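Local coordinates for thioredoxin family protein (Streptococcus pneumoniae, PDB 2YP6) that is a surface-exposed lipoprotein of the thioredoxin fold, probably acting as a thiol-disulfide oxidoreductase in extracellular oxidative stress resistance, at residues E119-P122 with Q123-Q126; A171-N174 with A175-E178. All coordinates share one frame; numbering follows the deposited sequence.

Interaction 1: E119-P122 with Q123-Q126; sequences EQFP and QWFQ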
ATOM      1  N   GLU A 119       7.189  -0.032 -17.823  1.00 22.49           N
ATOM      2  CA  GLU A 119       7.233  -1.216 -18.692  1.00 28.59           C
ATOM      3  C   GLU A 119       7.896  -2.388 -17.996  1.00 31.07           C
ATOM      4  O   GLU A 119       7.473  -3.529 -18.159  1.00 40.31           O
ATOM      5  CB  GLU A 119       7.965  -0.930 -20.010  1.00 39.05           C
ATOM      6  CG  GLU A 119       7.304   0.122 -20.876  1.00 51.34           C
ATOM      7  CD  GLU A 119       7.762   1.530 -20.532  1.00 57.63           C
ATOM      8  OE1 GLU A 119       8.578   1.677 -19.597  1.00 53.52           O
ATOM      9  OE2 GLU A 119       7.308   2.487 -21.197  1.00 60.83           O
ATOM     10  N   GLN A 120       8.941  -2.113 -17.223  1.00 24.87           N
ATOM     11  CA  GLN A 120       9.725  -3.174 -16.619  1.00 26.23           C
ATOM     12  C   GLN A 120       9.108  -3.711 -15.329  1.00 26.57           C
ATOM     13  O   GLN A 120       9.271  -4.892 -15.011  1.00 25.24           O
ATOM     14  CB  GLN A 120      11.152  -2.703 -16.340  1.00 27.36           C
ATOM     15  CG  GLN A 120      11.976  -2.364 -17.612  1.00 41.51           C
ATOM     16  CD  GLN A 120      12.198  -3.544 -18.565  1.00 51.94           C
ATOM     17  OE1 GLN A 120      11.721  -4.660 -18.336  1.00 55.42           O
ATOM     18  NE2 GLN A 120      12.933  -3.289 -19.648  1.00 56.53           N
ATOM     19  N   PHE A 121       8.423  -2.858 -14.578  1.00 19.40           N
ATOM     20  CA  PHE A 121       7.949  -3.264 -13.258  1.00 18.80           C
ATOM     21  C   PHE A 121       7.041  -4.501 -13.262  1.00 20.60           C
ATOM     22  O   PHE A 121       7.261  -5.429 -12.477  1.00 21.03           O
ATOM     23  CB  PHE A 121       7.272  -2.123 -12.502  1.00 16.49           C
ATOM     24  CG  PHE A 121       6.828  -2.525 -11.130  1.00 17.03           C
ATOM     25  CD1 PHE A 121       7.714  -2.508 -10.067  1.00 18.27           C
ATOM     26  CD2 PHE A 121       5.544  -2.991 -10.919  1.00 18.42           C
ATOM     27  CE1 PHE A 121       7.327  -2.935  -8.820  1.00 20.62           C
ATOM     28  CE2 PHE A 121       5.152  -3.420  -9.677  1.00 16.40           C
ATOM     29  CZ  PHE A 121       6.045  -3.382  -8.624  1.00 16.25           C
ATOM     30  N   PRO A 122       6.020  -4.515 -14.119  1.00 21.86           N
ATOM     31  CA  PRO A 122       5.106  -5.658 -14.056  1.00 23.11           C
ATOM     32  C   PRO A 122       5.775  -6.982 -14.396  1.00 23.21           C
ATOM     33  O   PRO A 122       5.431  -7.993 -13.780  1.00 22.98           O
ATOM     34  CB  PRO A 122       3.984  -5.295 -15.040  1.00 29.86           C
ATOM     35  CG  PRO A 122       4.428  -4.087 -15.773  1.00 31.31           C
ATOM     36  CD  PRO A 122       5.578  -3.476 -15.065  1.00 28.28           C
ATOM     37  N   GLN A 123       6.737  -6.966 -15.312  1.00 21.58           N
ATOM     38  CA  GLN A 123       7.482  -8.160 -15.666  1.00 25.19           C
ATOM     39  C   GLN A 123       8.255  -8.663 -14.447  1.00 27.28           C
ATOM     40  O   GLN A 123       8.194  -9.850 -14.091  1.00 23.02           O
ATOM     41  CB  GLN A 123       8.438  -7.870 -16.843  1.00 29.70           C
ATOM     42  CG  GLN A 123       9.531  -8.935 -17.025  1.00 46.79           C
ATOM     43  CD  GLN A 123      10.476  -8.664 -18.209  1.00 59.75           C
ATOM     44  OE1 GLN A 123      10.598  -7.532 -18.690  1.00 59.36           O
ATOM     45  NE2 GLN A 123      11.151  -9.713 -18.674  1.00 62.26           N
ATOM     46  N   TRP A 124       8.964  -7.756 -13.790  1.00 25.88           N
ATOM     47  CA  TRP A 124       9.702  -8.093 -12.579  1.00 25.46           C
ATOM     48  C   TRP A 124       8.764  -8.648 -11.477  1.00 19.85           C
ATOM     49  O   TRP A 124       9.074  -9.644 -10.829  1.00 21.30           O
ATOM     50  CB  TRP A 124      10.431  -6.846 -12.059  1.00 25.98           C
ATOM     51  CG  TRP A 124      11.097  -7.082 -10.752  1.00 21.32           C
ATOM     52  CD1 TRP A 124      12.323  -7.644 -10.556  1.00 27.25           C
ATOM     53  CD2 TRP A 124      10.575  -6.791  -9.445  1.00 20.64           C
ATOM     54  NE1 TRP A 124      12.598  -7.708  -9.212  1.00 23.61           N
ATOM     55  CE2 TRP A 124      11.544  -7.201  -8.510  1.00 22.11           C
ATOM     56  CE3 TRP A 124       9.388  -6.223  -8.974  1.00 18.43           C
ATOM     57  CZ2 TRP A 124      11.359  -7.074  -7.138  1.00 23.83           C
ATOM     58  CZ3 TRP A 124       9.219  -6.083  -7.618  1.00 18.04           C
ATOM     59  CH2 TRP A 124      10.201  -6.502  -6.716  1.00 20.50           C
ATOM     60  N   PHE A 125       7.627  -7.993 -11.283  1.00 17.97           N
ATOM     61  CA  PHE A 125       6.676  -8.354 -10.232  1.00 18.72           C
ATOM     62  C   PHE A 125       6.226  -9.799 -10.425  1.00 17.77           C
ATOM     63  O   PHE A 125       6.234 -10.610  -9.495  1.00 19.28           O
ATOM     64  CB  PHE A 125       5.488  -7.393 -10.319  1.00 15.59           C
ATOM     65  CG  PHE A 125       4.503  -7.499  -9.190  1.00 16.00           C
ATOM     66  CD1 PHE A 125       4.746  -6.897  -7.979  1.00 18.70           C
ATOM     67  CD2 PHE A 125       3.315  -8.165  -9.373  1.00 22.34           C
ATOM     68  CE1 PHE A 125       3.822  -6.979  -6.960  1.00 22.08           C
ATOM     69  CE2 PHE A 125       2.399  -8.246  -8.369  1.00 22.09           C
ATOM     70  CZ  PHE A 125       2.647  -7.644  -7.167  1.00 15.28           C
ATOM     71  N   GLN A 126       5.864 -10.116 -11.658  1.00 24.03           N
ATOM     72  CA  GLN A 126       5.384 -11.453 -11.995  1.00 24.17           C
ATOM     73  C   GLN A 126       6.468 -12.508 -11.835  1.00 22.02           C
ATOM     74  O   GLN A 126       6.182 -13.627 -11.425  1.00 24.88           O
ATOM     75  CB  GLN A 126       4.818 -11.460 -13.414  1.00 24.74           C
ATOM     76  CG  GLN A 126       4.621 -12.849 -13.978  1.00 45.49           C
ATOM     77  CD  GLN A 126       3.507 -12.915 -15.014  1.00 63.48           C
ATOM     78  OE1 GLN A 126       2.964 -11.884 -15.432  1.00 66.66           O
ATOM     79  NE2 GLN A 126       3.150 -14.136 -15.427  1.00 64.95           N
TER
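Phe121 meets both Trp124 and Phe125, one turn further along the same helix, and the three rings make a small aromatic cluster on one flank of it. The far end of the Phe121 ring does the touching. Its CE1 lies 3.9 Å from CZ3 of the Trp124 indole, and its CZ comes within 3.8 Å of CD1 of Phe125, so CE1 serves the tryptophan, while CZ, with CE2 beside it, serves Phe125. Both pairs meet obliquely: the Phe121 plane is inclined by 45° to the six-membered ring of Trp124 and by 33° to the ring of Phe125, with centroids 5.7 Å apart in each case. All three aromatics place CG opposite the backbone N (chi1 -178° for Phe121), and with this common first torsion the Phe121 ring reaches forward along the helix to the later two, although its CB starts out away from them.

Under the rings runs ordinary alpha-helical bonding. Trp124 N bonds to Gln120 O at 3.1 Å, and Phe125 N reaches Phe121 O at 2.9 Å. Gln126 N follows with a 3.0 Å bond to Pro122 O. The proline, in the first turn, has no N-H to give. Gln120 and Gln123 run side by side on the exposed surface.

The helix belongs to the beta-alpha-beta unit of strand 102-108, helix 120-127 and strand 135-137. Phe121 packs on Val135 and Tyr137, and Phe125 on Val135 as well as edge-to-face with Tyr130, while Met57 in a loop touches both phenylalanines. Trp124 has Lys116 as a cation-pi partner and lies close to the Cys81-Cys84 disulfide; the two phenylalanines thus pack on strand 135-137, and Trp124 turns to the loop at Ser79.

Interaction 2: A171-N174 with A175-E178; sequences AISN and ADAE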
ATOM      1  N   ALA A 171       8.135  -3.248   7.954  1.00 20.17           N
ATOM      2  CA  ALA A 171       7.054  -4.205   7.748  1.00 25.80           C
ATOM      3  C   ALA A 171       6.245  -4.380   9.025  1.00 20.34           C
ATOM      4  O   ALA A 171       6.753  -4.204  10.130  1.00 16.58           O
ATOM      5  CB  ALA A 171       7.610  -5.550   7.281  1.00 27.74           C
ATOM      6  N   ILE A 172       4.973  -4.715   8.862  1.00 21.90           N
ATOM      7  CA  ILE A 172       4.112  -5.062   9.995  1.00 20.01           C
ATOM      8  C   ILE A 172       3.659  -6.515   9.799  1.00 20.21           C
ATOM      9  O   ILE A 172       3.349  -6.910   8.685  1.00 19.38           O
ATOM     10  CB  ILE A 172       2.909  -4.086  10.104  1.00 17.51           C
ATOM     11  CG1 ILE A 172       2.096  -4.353  11.372  1.00 18.31           C
ATOM     12  CG2 ILE A 172       2.026  -4.136   8.863  1.00 17.49           C
ATOM     13  CD1 ILE A 172       1.039  -3.301  11.622  1.00 17.89           C
ATOM     14  N   SER A 173       3.665  -7.317  10.854  1.00 18.13           N
ATOM     15  CA  SER A 173       3.231  -8.699  10.727  1.00 18.13           C
ATOM     16  C   SER A 173       1.737  -8.717  10.430  1.00 11.60           C
ATOM     17  O   SER A 173       1.010  -7.780  10.796  1.00 12.05           O
ATOM     18  CB  SER A 173       3.490  -9.468  12.014  1.00 25.35           C
ATOM     19  OG  SER A 173       2.634  -8.994  13.029  1.00 24.32           O
ATOM     20  N   ASN A 174       1.278  -9.786   9.803  1.00 16.65           N
ATOM     21  CA  ASN A 174      -0.143  -9.916   9.514  1.00 15.48           C
ATOM     22  C   ASN A 174      -0.922  -9.930  10.834  1.00 16.48           C
ATOM     23  O   ASN A 174      -1.965  -9.303  10.932  1.00 16.99           O
ATOM     24  CB  ASN A 174      -0.430 -11.192   8.720  1.00 15.79           C
ATOM     25  CG  ASN A 174       0.047 -11.110   7.285  1.00 18.41           C
ATOM     26  OD1 ASN A 174       0.370 -10.028   6.780  1.00 14.76           O
ATOM     27  ND2 ASN A 174       0.048 -12.253   6.603  1.00 15.94           N
ATOM     28  N   ALA A 175      -0.393 -10.622  11.850  1.00 18.68           N
ATOM     29  CA  ALA A 175      -1.061 -10.671  13.145  1.00 20.88           C
ATOM     30  C   ALA A 175      -1.229  -9.263  13.713  1.00 23.31           C
ATOM     31  O   ALA A 175      -2.297  -8.897  14.200  1.00 20.24           O
ATOM     32  CB  ALA A 175      -0.294 -11.557  14.122  1.00 23.76           C
ATOM     33  N   ASP A 176      -0.168  -8.471  13.660  1.00 20.10           N
ATOM     34  CA  ASP A 176      -0.228  -7.122  14.199  1.00 20.42           C
ATOM     35  C   ASP A 176      -1.187  -6.262  13.369  1.00 17.93           C
ATOM     36  O   ASP A 176      -1.929  -5.456  13.926  1.00 18.19           O
ATOM     37  CB  ASP A 176       1.156  -6.490  14.246  1.00 21.77           C
ATOM     38  CG  ASP A 176       1.991  -7.004  15.392  1.00 31.19           C
ATOM     39  OD1 ASP A 176       1.441  -7.707  16.264  1.00 28.06           O
ATOM     40  OD2 ASP A 176       3.194  -6.687  15.433  1.00 31.71           O
ATOM     41  N   ALA A 177      -1.194  -6.427  12.041  1.00 15.96           N
ATOM     42  CA  ALA A 177      -2.103  -5.643  11.208  1.00 14.67           C
ATOM     43  C   ALA A 177      -3.575  -5.969  11.498  1.00 14.61           C
ATOM     44  O   ALA A 177      -4.415  -5.063  11.609  1.00 15.93           O
ATOM     45  CB  ALA A 177      -1.803  -5.837   9.694  1.00 16.31           C
ATOM     46  N   GLU A 178      -3.869  -7.264  11.601  1.00 14.66           N
ATOM     47  CA  GLU A 178      -5.222  -7.733  11.880  1.00 15.38           C
ATOM     48  C   GLU A 178      -5.687  -7.201  13.219  1.00 17.73           C
ATOM     49  O   GLU A 178      -6.808  -6.705  13.335  1.00 20.65           O
ATOM     50  CB  GLU A 178      -5.281  -9.274  11.840  1.00 19.31           C
ATOM     51  CG  GLU A 178      -5.119  -9.814  10.409  1.00 17.91           C
ATOM     52  CD  GLU A 178      -4.916 -11.328  10.307  1.00 32.32           C
ATOM     53  OE1 GLU A 178      -4.250 -11.933  11.168  1.00 36.41           O
ATOM     54  OE2 GLU A 178      -5.425 -11.915   9.344  1.00 37.25           O
TER
HETATM   55  O   HOH W   1       4.806  -6.418  13.417  1.00 22.05           O
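Ile172 lays its CG1 against CB of Asp176 at 3.7 Å, and the same branch carries CD1 on to the backbone of Ala177, 4.3 Å from that residue's CB. CG1 stands opposite the backbone N (chi1 -174°), which sends the longer arm of the side chain over the first turn of the helix.

Ser173 caps the helix start. Its OG, turned back between its own N and carbonyl carbon (chi1 69°), accepts the N-H of Asp176 at 2.9 Å from N to OG. The Ser173 carbonyl O also takes Ala177 N, at 2.9 Å, and Asn174 O takes Glu178 N. A water adds a bridge: it accepts from Ser173 N and donates to Asp176 OD2, with 2.6 Å between the water oxygen and OD2, tying the carboxylate to the serine backbone. An acid in the first turn of the helix probably interacts favourably with the helix dipole.

Asn174 ND2 is bound to Glu90 O and Glu178 OE2 forms a salt bridge with Lys97. Ile172 and Ala177 touch Tyr73 of strand 71-76, and Ile172 also packs on Leu157 of strand 154-158. The arrangement is a serine N-cap, here opening helix 174-182, the last helix of this thioredoxin-fold chain, after strand 164-169.

Interactions 1 and 2 are both local, each within or at the start of one helix, with centres 26 Å apart and nearest atoms about 14 Å apart. They share no element: 119-126 lies on the helix between strands 102-108 and 135-137, whereas 171-178 follows the edge strand 164-169. Each is partly buried, but by different means. Interaction 1 is carried by aromatic rings, with its buried phenylalanines toward strand 135-137 and glutamines outside. Interaction 2 combines a small aliphatic patch against strands 71-76 and 154-158 with polar capping, a water bridge and ties to helix 88-96. In interaction 1, Trp124 lies near, without touching, the Cys81-Cys84 disulfide, the probable redox site.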